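Local coordinates for protein cytosolic phospholipase A2 delta (Homo sapiens, PDB 5IZ5) that hydrolyses the sn-2 ester of glycerophospholipids in a calcium-dependent manner, with a preference for linoleic acid at that position, and associates with membranes through an N-terminal C2 domain, at residues B[61-66]-B[78-83]; B[28-33]-B[138-143]; B[54-59]-B[89-94]; B[109-114]-B[126-131]. The protein carries 3 engineered substitutions. All coordinates share one frame; numbering follows the deposited sequence.

Contact 1 of 4, residues B[61-66]-B[78-83]; sequences MKFKTK and EAFRFL
Phe-63 and Phe-80 face each other from strands 62-64 and 78-83, whose axes run nearly antiparallel at 169° and approach to 8.8 Å, a spacing bridged by side chains and not by backbone hydrogen bonds. The two phenylalanines run past one another, tips pointing opposite ways: Phe-63 CB lies 3.6 Å from Phe-80 CD1, while Phe-80 CB sits over one face of the Phe-63 ring, toward its rim, in a CH-pi contact. The ring planes are inclined by 31°. Phe-63 also turns an edge to the face of Phe-82 in an offset edge-to-face pair, CD2 coming within 3.4 Å of Phe-82 CZ. At the other end, the methyl CG2 of Thr-65 meets the edge of the Phe-80 ring, and Thr-65 OG1 is hydrogen-bonded to Val-51 N. Glu-78, extended beyond CG, uses the syn lone pair of OE2 to accept a straight hydrogen bond from Lys-66 N (2.9 Å, 172°). Lys-66 NZ stays 4.5 Å from Glu-78 OE2, longer than a salt bridge, but its positive charge would probably favour the ionised carboxylate. An alanine in place of Glu-78 would probably leave the Lys-66 amide without this acceptor and let the chain there move more freely. The three phenylalanines form an aromatic cluster between the facing sheets of a C2-domain beta sandwich.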
# COMPACT_ATOMS: atom_id res chain seq x y z
N MET B 61 -21.06 5.72 16.05
CA MET B 61 -22.17 5.43 16.95
C MET B 61 -21.61 4.90 18.27
O MET B 61 -21.17 3.76 18.35
CB MET B 61 -23.08 4.38 16.29
CG MET B 61 -23.56 4.74 14.88
SD MET B 61 -24.76 6.09 14.83
CE MET B 61 -26.02 5.53 15.98
N LYS B 62 -21.61 5.73 19.30
CA LYS B 62 -21.18 5.35 20.63
C LYS B 62 -22.41 5.30 21.48
O LYS B 62 -23.27 6.16 21.35
CB LYS B 62 -20.27 6.43 21.25
CG LYS B 62 -18.80 6.30 20.94
CD LYS B 62 -17.96 7.06 21.94
CE LYS B 62 -16.53 7.29 21.46
NZ LYS B 62 -15.68 7.84 22.55
N PHE B 63 -22.50 4.31 22.36
CA PHE B 63 -23.44 4.35 23.46
C PHE B 63 -22.69 4.52 24.77
O PHE B 63 -21.56 4.05 24.93
CB PHE B 63 -24.30 3.08 23.50
CG PHE B 63 -25.24 2.96 22.34
CD1 PHE B 63 -26.24 3.91 22.13
CD2 PHE B 63 -25.15 1.90 21.45
CE1 PHE B 63 -27.11 3.80 21.06
CE2 PHE B 63 -26.02 1.78 20.38
CZ PHE B 63 -27.00 2.74 20.18
N LYS B 64 -23.32 5.21 25.71
CA LYS B 64 -22.71 5.57 26.98
C LYS B 64 -23.75 5.37 28.07
O LYS B 64 -24.87 5.87 27.97
CB LYS B 64 -22.25 7.03 26.92
CG LYS B 64 -21.48 7.52 28.14
CD LYS B 64 -21.01 8.96 27.95
CE LYS B 64 -20.40 9.54 29.22
NZ LYS B 64 -19.53 10.72 28.95
N THR B 65 -23.39 4.61 29.11
CA THR B 65 -24.27 4.47 30.27
C THR B 65 -24.21 5.76 31.08
O THR B 65 -23.40 6.64 30.79
CB THR B 65 -23.86 3.32 31.21
OG1 THR B 65 -22.57 3.59 31.77
CG2 THR B 65 -23.85 1.98 30.47
N LYS B 66 -25.06 5.85 32.09
CA LYS B 66 -24.94 6.92 33.07
C LYS B 66 -23.65 6.72 33.87
O LYS B 66 -23.17 5.60 34.01
CB LYS B 66 -26.14 6.92 34.02
CG LYS B 66 -27.43 7.36 33.35
CD LYS B 66 -28.52 7.62 34.38
CE LYS B 66 -29.87 7.86 33.72
NZ LYS B 66 -30.47 6.58 33.24
N GLU B 78 -28.55 -0.93 32.11
CA GLU B 78 -29.02 -0.22 30.93
C GLU B 78 -28.86 -1.10 29.69
O GLU B 78 -27.87 -1.83 29.56
CB GLU B 78 -28.25 1.09 30.74
CG GLU B 78 -28.55 2.15 31.78
CD GLU B 78 -27.72 3.40 31.59
OE1 GLU B 78 -27.79 3.99 30.49
OE2 GLU B 78 -27.01 3.80 32.53
N ALA B 79 -29.84 -1.01 28.79
CA ALA B 79 -29.85 -1.81 27.57
C ALA B 79 -29.73 -0.92 26.34
O ALA B 79 -30.26 0.19 26.32
CB ALA B 79 -31.12 -2.63 27.49
N PHE B 80 -29.03 -1.42 25.33
CA PHE B 80 -28.83 -0.70 24.07
C PHE B 80 -29.05 -1.65 22.89
O PHE B 80 -28.86 -2.87 23.02
CB PHE B 80 -27.42 -0.10 24.04
CG PHE B 80 -27.08 0.77 25.23
CD1 PHE B 80 -27.29 2.14 25.18
CD2 PHE B 80 -26.55 0.22 26.38
CE1 PHE B 80 -26.99 2.94 26.27
CE2 PHE B 80 -26.24 1.01 27.48
CZ PHE B 80 -26.46 2.38 27.42
N ARG B 81 -29.44 -1.10 21.75
CA ARG B 81 -29.83 -1.89 20.58
C ARG B 81 -29.05 -1.55 19.31
O ARG B 81 -28.94 -0.37 18.96
CB ARG B 81 -31.32 -1.71 20.31
CG ARG B 81 -32.18 -2.56 21.22
CD ARG B 81 -33.61 -2.02 21.28
NE ARG B 81 -33.97 -1.50 22.60
CZ ARG B 81 -33.82 -0.23 23.00
NH1 ARG B 81 -33.32 0.70 22.20
NH2 ARG B 81 -34.20 0.10 24.24
N PHE B 82 -28.53 -2.58 18.65
CA PHE B 82 -27.83 -2.47 17.37
C PHE B 82 -28.53 -3.29 16.28
O PHE B 82 -29.05 -4.36 16.55
CB PHE B 82 -26.42 -3.04 17.51
CG PHE B 82 -25.51 -2.30 18.46
CD1 PHE B 82 -24.70 -1.27 18.00
CD2 PHE B 82 -25.42 -2.66 19.80
CE1 PHE B 82 -23.84 -0.60 18.85
CE2 PHE B 82 -24.55 -1.98 20.67
CZ PHE B 82 -23.76 -0.96 20.19
N LEU B 83 -28.49 -2.80 15.04
CA LEU B 83 -28.78 -3.65 13.89
C LEU B 83 -27.49 -4.35 13.45
O LEU B 83 -26.47 -3.69 13.22
CB LEU B 83 -29.41 -2.85 12.75
CG LEU B 83 -30.54 -3.58 11.99
CD1 LEU B 83 -31.66 -4.03 12.93
CD2 LEU B 83 -31.13 -2.72 10.87

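Contact 2 of 4, residues B[28-33]-B[138-143]; sequences LTVRVL and LDVEFL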
# COMPACT_ATOMS: atom_id res chain seq x y z
N LEU B 28 -29.66 -6.76 17.84
CA LEU B 28 -28.96 -7.15 19.07
C LEU B 28 -29.30 -6.21 20.22
O LEU B 28 -29.12 -5.00 20.11
CB LEU B 28 -27.44 -7.18 18.87
CG LEU B 28 -26.59 -7.62 20.08
CD1 LEU B 28 -26.88 -9.07 20.45
CD2 LEU B 28 -25.10 -7.43 19.81
N THR B 29 -29.77 -6.76 21.34
CA THR B 29 -29.93 -5.98 22.57
C THR B 29 -28.77 -6.33 23.51
O THR B 29 -28.55 -7.50 23.84
CB THR B 29 -31.29 -6.19 23.28
OG1 THR B 29 -31.27 -7.38 24.07
CG2 THR B 29 -32.42 -6.26 22.28
N VAL B 30 -28.01 -5.31 23.90
CA VAL B 30 -26.89 -5.48 24.82
C VAL B 30 -27.28 -4.83 26.14
O VAL B 30 -27.43 -3.61 26.21
CB VAL B 30 -25.60 -4.80 24.28
CG1 VAL B 30 -24.42 -5.04 25.22
CG2 VAL B 30 -25.28 -5.33 22.89
N ARG B 31 -27.45 -5.65 27.18
CA ARG B 31 -27.83 -5.14 28.50
C ARG B 31 -26.62 -5.12 29.43
O ARG B 31 -26.16 -6.16 29.90
CB ARG B 31 -28.96 -5.97 29.11
CG ARG B 31 -29.53 -5.39 30.39
CD ARG B 31 -30.78 -6.13 30.87
NE ARG B 31 -31.96 -5.83 30.05
CZ ARG B 31 -32.66 -4.70 30.12
NH1 ARG B 31 -32.32 -3.73 30.97
NH2 ARG B 31 -33.72 -4.53 29.33
N VAL B 32 -26.12 -3.91 29.70
CA VAL B 32 -24.98 -3.71 30.61
C VAL B 32 -25.52 -3.73 32.03
O VAL B 32 -26.23 -2.82 32.45
CB VAL B 32 -24.28 -2.36 30.33
CG1 VAL B 32 -23.11 -2.14 31.28
CG2 VAL B 32 -23.80 -2.30 28.88
N LEU B 33 -25.19 -4.78 32.78
CA LEU B 33 -25.75 -4.98 34.12
C LEU B 33 -24.94 -4.26 35.19
O LEU B 33 -25.39 -3.26 35.76
CB LEU B 33 -25.84 -6.47 34.44
CG LEU B 33 -26.77 -7.29 33.54
CD1 LEU B 33 -26.57 -8.78 33.79
CD2 LEU B 33 -28.23 -6.90 33.78
N LEU B 138 -17.15 -7.64 34.45
CA LEU B 138 -18.29 -6.94 33.84
C LEU B 138 -19.37 -7.94 33.44
O LEU B 138 -19.12 -8.85 32.65
CB LEU B 138 -17.82 -6.17 32.59
CG LEU B 138 -18.60 -4.94 32.08
CD1 LEU B 138 -18.51 -4.86 30.56
CD2 LEU B 138 -20.05 -4.89 32.51
N ASP B 139 -20.58 -7.77 33.98
CA ASP B 139 -21.72 -8.62 33.62
C ASP B 139 -22.57 -7.98 32.54
O ASP B 139 -23.03 -6.84 32.69
CB ASP B 139 -22.60 -8.91 34.84
CG ASP B 139 -21.98 -9.89 35.80
OD1 ASP B 139 -20.91 -10.48 35.48
OD2 ASP B 139 -22.56 -10.08 36.88
N VAL B 140 -22.78 -8.71 31.45
CA VAL B 140 -23.57 -8.24 30.31
C VAL B 140 -24.46 -9.38 29.83
O VAL B 140 -24.10 -10.55 29.95
CB VAL B 140 -22.66 -7.80 29.15
CG1 VAL B 140 -23.48 -7.15 28.03
CG2 VAL B 140 -21.58 -6.84 29.63
N GLU B 141 -25.62 -9.03 29.28
CA GLU B 141 -26.46 -10.02 28.59
C GLU B 141 -26.80 -9.61 27.17
O GLU B 141 -27.05 -8.43 26.89
CB GLU B 141 -27.70 -10.44 29.38
CG GLU B 141 -28.24 -9.46 30.40
CD GLU B 141 -29.36 -10.06 31.24
OE1 GLU B 141 -29.55 -11.29 31.20
OE2 GLU B 141 -30.04 -9.29 31.95
N PHE B 142 -26.79 -10.60 26.28
CA PHE B 142 -27.01 -10.39 24.85
C PHE B 142 -28.24 -11.15 24.38
O PHE B 142 -28.39 -12.33 24.68
CB PHE B 142 -25.80 -10.90 24.06
CG PHE B 142 -24.52 -10.21 24.40
CD1 PHE B 142 -24.15 -9.05 23.75
CD2 PHE B 142 -23.67 -10.73 25.38
CE1 PHE B 142 -22.96 -8.42 24.07
CE2 PHE B 142 -22.48 -10.10 25.70
CZ PHE B 142 -22.12 -8.95 25.04
N LEU B 143 -29.10 -10.47 23.63
CA LEU B 143 -30.20 -11.15 22.96
C LEU B 143 -30.27 -10.72 21.50
O LEU B 143 -30.40 -9.54 21.18
CB LEU B 143 -31.54 -10.86 23.63
CG LEU B 143 -32.72 -11.63 23.01
CD1 LEU B 143 -32.71 -13.10 23.41
CD2 LEU B 143 -34.05 -10.98 23.37
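Arg-31 and Glu-141 are directly opposed in an antiparallel hydrogen-bonded pair, with Arg-31 N bonded to Glu-141 O at 2.8 Å and Glu-141 N returning a bond to Arg-31 O. Thr-29 and Leu-143 form a second such pair, and Leu-33 N adds a bond to Asp-139 O. The Glu-141 side chain leaves the sheet beside that of Arg-31. Beyond CB, its CG is not far from eclipsing the backbone N (chi1 25°) and touches both Arg-31 CB and Leu-33 CD1, 3.8 Å from each. CD continues past Leu-33 CD1. At the tip, OE2 touches Arg-31 CD at 3.4 Å and Leu-33 CD2 at 3.5 Å, whereas OE1 forms a salt bridge with Arg-125. The reverse face of the sheet is apolar: Val-30 CG1 meets Val-140 CG1 at 3.6 Å and approaches CE1 of Phe-142, and Val-140 CG1 lies over one face of that ring, toward its rim. These residues pack against strands 49-55 and 91-98 in the sandwich interior. The strands are thus joined by backbone bonds and apolar packing; Arg-31 NE and Glu-141 OE2, 4.4 Å apart, probably attract each other without a salt bridge, OE1 already having its partner in Arg-125.

Contact 3 of 4, residues B[54-59]-B[89-94]; sequences QLSTAP and KNVLEL
Gln-54 and Glu-93 form a hydrogen-bonded pair near the end of strand 49-55, in the four-stranded antiparallel sheet of the C2-domain beta sandwich, where this strand ends in a type I turn from Leu-55 to Ala-58. Backbone bonds set the register. Gln-54 N bonds to Glu-93 O, the reciprocal bond from Glu-93 N to Gln-54 O is short at 2.7 Å, and Ser-56 N reaches Val-91 O.

Beyond the last regular pair, side chains take over the polar links. Ser-56 OG stands between its own backbone N and carbonyl carbon (chi1 60°), from where it accepts a bond from Val-91 N at 2.9 Å, in place of a backbone carbonyl. A water 2.5 Å from Ser-56 OG donates to Lys-89 O and so bridges the two segments. Next along the turn, Thr-57 OG1 donates to Asn-90 OD1, the side chains crossing at about a right angle; Asn-90 ND2 is held by Gln-85 O. A valine in place of Thr-57 would probably leave Asn-90 OD1 without this donor and the turn less firmly tied to the residues leading into strand 91-98.

Apolar contacts lie on the sandwich side, where Leu-55 CD1 is 4.1 Å from Leu-92 CD1 and both leucines rest on Phe-82. On the other side Glu-93 OE1 is bonded to Ser-95 OG.

The hydroxyl of Thr-57, a buried residue, approaches in the plane of the Asn-90 side-chain carbonyl, with OG1 just 2.6 Å from OD1.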
# COMPACT_ATOMS: atom_id res chain seq x y z
N GLN B 54 -19.04 0.43 21.67
CA GLN B 54 -18.77 0.73 20.28
C GLN B 54 -18.78 -0.58 19.51
O GLN B 54 -18.32 -1.60 20.00
CB GLN B 54 -17.40 1.38 20.13
CG GLN B 54 -17.25 2.71 20.84
CD GLN B 54 -15.79 3.07 20.98
OE1 GLN B 54 -15.06 2.40 21.72
NE2 GLN B 54 -15.34 4.08 20.27
N LEU B 55 -19.30 -0.53 18.29
CA LEU B 55 -19.30 -1.68 17.41
C LEU B 55 -18.39 -1.35 16.24
O LEU B 55 -18.51 -0.29 15.64
CB LEU B 55 -20.72 -1.97 16.91
CG LEU B 55 -20.94 -3.26 16.13
CD1 LEU B 55 -20.72 -4.49 17.00
CD2 LEU B 55 -22.33 -3.29 15.52
N SER B 56 -17.48 -2.27 15.93
CA SER B 56 -16.47 -2.06 14.89
C SER B 56 -17.08 -1.69 13.53
O SER B 56 -16.46 -0.99 12.74
CB SER B 56 -15.59 -3.30 14.76
OG SER B 56 -16.36 -4.45 14.42
N THR B 57 -18.29 -2.17 13.27
CA THR B 57 -18.99 -1.95 12.00
C THR B 57 -20.05 -0.82 12.07
O THR B 57 -20.87 -0.65 11.15
CB THR B 57 -19.67 -3.26 11.55
OG1 THR B 57 -20.49 -3.76 12.60
CG2 THR B 57 -18.61 -4.31 11.20
N ALA B 58 -20.03 -0.05 13.15
CA ALA B 58 -20.85 1.16 13.28
C ALA B 58 -19.99 2.30 13.83
O ALA B 58 -20.22 2.81 14.93
CB ALA B 58 -22.02 0.89 14.20
N PRO B 59 -18.98 2.72 13.04
CA PRO B 59 -18.12 3.81 13.48
C PRO B 59 -18.93 5.09 13.68
O PRO B 59 -19.81 5.39 12.88
CB PRO B 59 -17.14 3.96 12.32
CG PRO B 59 -17.89 3.48 11.14
CD PRO B 59 -18.72 2.34 11.64
N LYS B 89 -17.89 -9.31 9.99
CA LYS B 89 -17.30 -9.50 11.30
C LYS B 89 -17.67 -8.31 12.19
O LYS B 89 -17.43 -7.16 11.84
CB LYS B 89 -15.79 -9.66 11.22
CG LYS B 89 -15.27 -10.77 12.12
CD LYS B 89 -15.69 -12.16 11.68
CE LYS B 89 -15.79 -13.14 12.84
NZ LYS B 89 -14.75 -13.05 13.89
N ASN B 90 -18.28 -8.62 13.32
CA ASN B 90 -18.77 -7.62 14.25
C ASN B 90 -18.06 -7.77 15.58
O ASN B 90 -18.23 -8.78 16.27
CB ASN B 90 -20.27 -7.77 14.45
CG ASN B 90 -21.05 -7.43 13.20
OD1 ASN B 90 -21.02 -6.30 12.72
ND2 ASN B 90 -21.76 -8.42 12.66
N VAL B 91 -17.24 -6.79 15.93
CA VAL B 91 -16.53 -6.79 17.19
C VAL B 91 -17.09 -5.67 18.05
O VAL B 91 -17.08 -4.50 17.67
CB VAL B 91 -15.01 -6.60 17.01
CG1 VAL B 91 -14.30 -6.67 18.35
CG2 VAL B 91 -14.45 -7.66 16.07
N LEU B 92 -17.59 -6.05 19.22
CA LEU B 92 -18.16 -5.10 20.15
C LEU B 92 -17.09 -4.73 21.17
O LEU B 92 -16.47 -5.61 21.77
CB LEU B 92 -19.37 -5.70 20.84
CG LEU B 92 -20.13 -4.77 21.78
CD1 LEU B 92 -20.87 -3.69 21.01
CD2 LEU B 92 -21.11 -5.58 22.61
N GLU B 93 -16.86 -3.44 21.34
CA GLU B 93 -15.93 -2.95 22.34
C GLU B 93 -16.73 -2.47 23.54
O GLU B 93 -17.61 -1.63 23.40
CB GLU B 93 -15.07 -1.82 21.79
CG GLU B 93 -13.96 -1.39 22.74
CD GLU B 93 -13.28 -0.11 22.31
OE1 GLU B 93 -13.06 0.76 23.18
OE2 GLU B 93 -12.97 0.03 21.10
N LEU B 94 -16.42 -3.02 24.71
CA LEU B 94 -17.01 -2.57 25.96
C LEU B 94 -15.90 -2.03 26.85
O LEU B 94 -15.01 -2.77 27.28
CB LEU B 94 -17.75 -3.71 26.66
CG LEU B 94 -18.80 -4.44 25.81
CD1 LEU B 94 -18.19 -5.62 25.07
CD2 LEU B 94 -19.95 -4.93 26.66
O HOH W 1 -15.11 -5.78 12.70

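Contact 4 of 4, residues B[109-114]-B[126-131]; sequences FKVLYD and KTFSQS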
# COMPACT_ATOMS: atom_id res chain seq x y z
N PHE B 109 -11.25 -0.55 32.35
CA PHE B 109 -11.68 -1.85 31.85
C PHE B 109 -11.95 -1.79 30.35
O PHE B 109 -12.53 -0.82 29.87
CB PHE B 109 -12.94 -2.31 32.59
CG PHE B 109 -13.30 -3.75 32.35
CD1 PHE B 109 -12.86 -4.74 33.23
CD2 PHE B 109 -14.09 -4.11 31.27
CE1 PHE B 109 -13.20 -6.07 33.02
CE2 PHE B 109 -14.43 -5.44 31.06
CZ PHE B 109 -13.98 -6.42 31.93
N LYS B 110 -11.53 -2.82 29.62
CA LYS B 110 -11.75 -2.92 28.19
C LYS B 110 -11.78 -4.38 27.76
O LYS B 110 -10.88 -5.15 28.09
CB LYS B 110 -10.65 -2.18 27.41
CG LYS B 110 -10.76 -2.32 25.90
CD LYS B 110 -10.08 -1.17 25.17
CE LYS B 110 -9.76 -1.53 23.72
NZ LYS B 110 -9.45 -0.33 22.90
N VAL B 111 -12.84 -4.75 27.05
CA VAL B 111 -12.91 -6.04 26.39
C VAL B 111 -13.39 -5.90 24.95
O VAL B 111 -14.21 -5.03 24.64
CB VAL B 111 -13.82 -7.03 27.16
CG1 VAL B 111 -15.27 -6.56 27.17
CG2 VAL B 111 -13.72 -8.42 26.57
N LEU B 112 -12.85 -6.73 24.06
CA LEU B 112 -13.31 -6.83 22.68
C LEU B 112 -14.00 -8.17 22.54
O LEU B 112 -13.44 -9.20 22.92
CB LEU B 112 -12.16 -6.73 21.68
CG LEU B 112 -11.65 -5.37 21.25
CD1 LEU B 112 -11.78 -4.36 22.35
CD2 LEU B 112 -10.21 -5.46 20.76
N TYR B 113 -15.21 -8.15 21.97
CA TYR B 113 -16.06 -9.32 21.93
C TYR B 113 -16.63 -9.55 20.53
O TYR B 113 -17.34 -8.71 19.99
CB TYR B 113 -17.19 -9.14 22.93
CG TYR B 113 -18.11 -10.32 23.03
CD1 TYR B 113 -17.62 -11.59 23.31
CD2 TYR B 113 -19.49 -10.16 22.86
CE1 TYR B 113 -18.47 -12.67 23.41
CE2 TYR B 113 -20.34 -11.24 22.96
CZ TYR B 113 -19.83 -12.49 23.24
OH TYR B 113 -20.69 -13.55 23.34
N ASP B 114 -16.30 -10.71 19.97
CA ASP B 114 -16.85 -11.16 18.71
C ASP B 114 -18.26 -11.66 18.98
O ASP B 114 -18.44 -12.71 19.59
CB ASP B 114 -15.97 -12.27 18.14
CG ASP B 114 -16.41 -12.73 16.75
OD1 ASP B 114 -15.55 -13.27 16.04
OD2 ASP B 114 -17.59 -12.58 16.39
N LYS B 126 -23.00 -13.19 30.00
CA LYS B 126 -21.55 -13.13 29.93
C LYS B 126 -20.97 -12.36 31.12
O LYS B 126 -21.49 -11.32 31.51
CB LYS B 126 -21.12 -12.48 28.62
CG LYS B 126 -20.92 -13.45 27.46
CD LYS B 126 -19.48 -13.94 27.42
CE LYS B 126 -19.34 -15.20 26.59
NZ LYS B 126 -17.92 -15.45 26.23
N THR B 127 -19.91 -12.91 31.71
CA THR B 127 -19.10 -12.20 32.69
C THR B 127 -17.70 -12.08 32.10
O THR B 127 -17.02 -13.09 31.90
CB THR B 127 -19.05 -12.93 34.04
OG1 THR B 127 -20.35 -12.94 34.63
CG2 THR B 127 -18.07 -12.25 35.02
N PHE B 128 -17.28 -10.85 31.81
CA PHE B 128 -15.99 -10.60 31.18
C PHE B 128 -14.93 -10.31 32.24
O PHE B 128 -15.17 -9.52 33.15
CB PHE B 128 -16.09 -9.43 30.21
CG PHE B 128 -16.98 -9.69 29.02
CD1 PHE B 128 -16.56 -10.54 28.00
CD2 PHE B 128 -18.23 -9.08 28.90
CE1 PHE B 128 -17.37 -10.78 26.90
CE2 PHE B 128 -19.04 -9.32 27.80
CZ PHE B 128 -18.61 -10.17 26.80
N SER B 129 -13.76 -10.93 32.09
CA SER B 129 -12.64 -10.79 33.04
C SER B 129 -11.42 -10.25 32.34
O SER B 129 -11.15 -10.63 31.21
CB SER B 129 -12.26 -12.13 33.66
OG SER B 129 -10.91 -12.11 34.10
N GLN B 130 -10.65 -9.41 33.04
CA GLN B 130 -9.53 -8.70 32.44
C GLN B 130 -8.30 -9.57 32.19
O GLN B 130 -7.85 -9.73 31.05
CB GLN B 130 -9.11 -7.54 33.36
CG GLN B 130 -8.48 -6.35 32.64
CD GLN B 130 -9.51 -5.51 31.92
OE1 GLN B 130 -10.59 -5.98 31.62
NE2 GLN B 130 -9.17 -4.25 31.64
N SER B 131 -7.77 -10.12 33.28
CA SER B 131 -6.49 -10.82 33.26
C SER B 131 -6.68 -12.18 33.92
O SER B 131 -7.70 -12.40 34.60
CB SER B 131 -5.41 -9.96 33.97
OG SER B 131 -5.03 -10.48 35.23
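Phe-128 fills the close-packed part of this contact, pointing its ring from strand 126-129 into the side chains of Val-111 and Tyr-113. Val-111 CG1 lies over one face of the ring, 4.3 Å from its centroid, and Val-111 CG2 comes to 3.8 Å from Phe-128 CD1. The far edge of the same ring is turned to the face of Tyr-113 in an edge-to-face pair with planes at 68°, Phe-128 CE1 standing 3.7 Å from Tyr-113 CD1. The edge of the buried Phe-109 ring meets the backbone carbonyl of Phe-128, CZ to O 3.5 Å. Strand 109-114 belongs to one sheet of the C2 beta sandwich and strand 126-129 to the other; their axes are 8.1 Å apart and inclined by 122°, no hydrogen bond joins the segments, and side chains make most of the contact. At the phenol end of Tyr-113, Lys-126 CE passes 3.9 Å from OH. The polar ends of both residues converge on Glu-117 OE2, Tyr-113 through a hydrogen bond and Lys-126 through a salt bridge. Toward the solvent side, the exposed Gln-130 bends about CB-CG (chi2 76°), which brings CD back toward Phe-109; its OE1 lies above one face of that ring, near the rim, with the amide inclined to it.

In the fold
From the N terminus, strand 28-33 opens the longest loop, which contact 2 closes only at 138-143; the other three contacts fall within it. Contact 3 joins 54-59 to 89-94 and encloses contact 1, whose segments 61-66 and 78-83 meet across the sandwich within that span. Contact 4 follows in series, linking 109-114 to 126-131 before the chain returns to contact 2. Contacts 2 and 3 each hold neighbouring strands within one sheet, whereas contacts 1 and 4 span the two sheets near opposite margins. Phe-82 of contact 1 meets Leu-55 and Leu-92 of contact 3, and Phe-142 of contact 2 touches Leu-92 and Tyr-113, joining all four through a shared core.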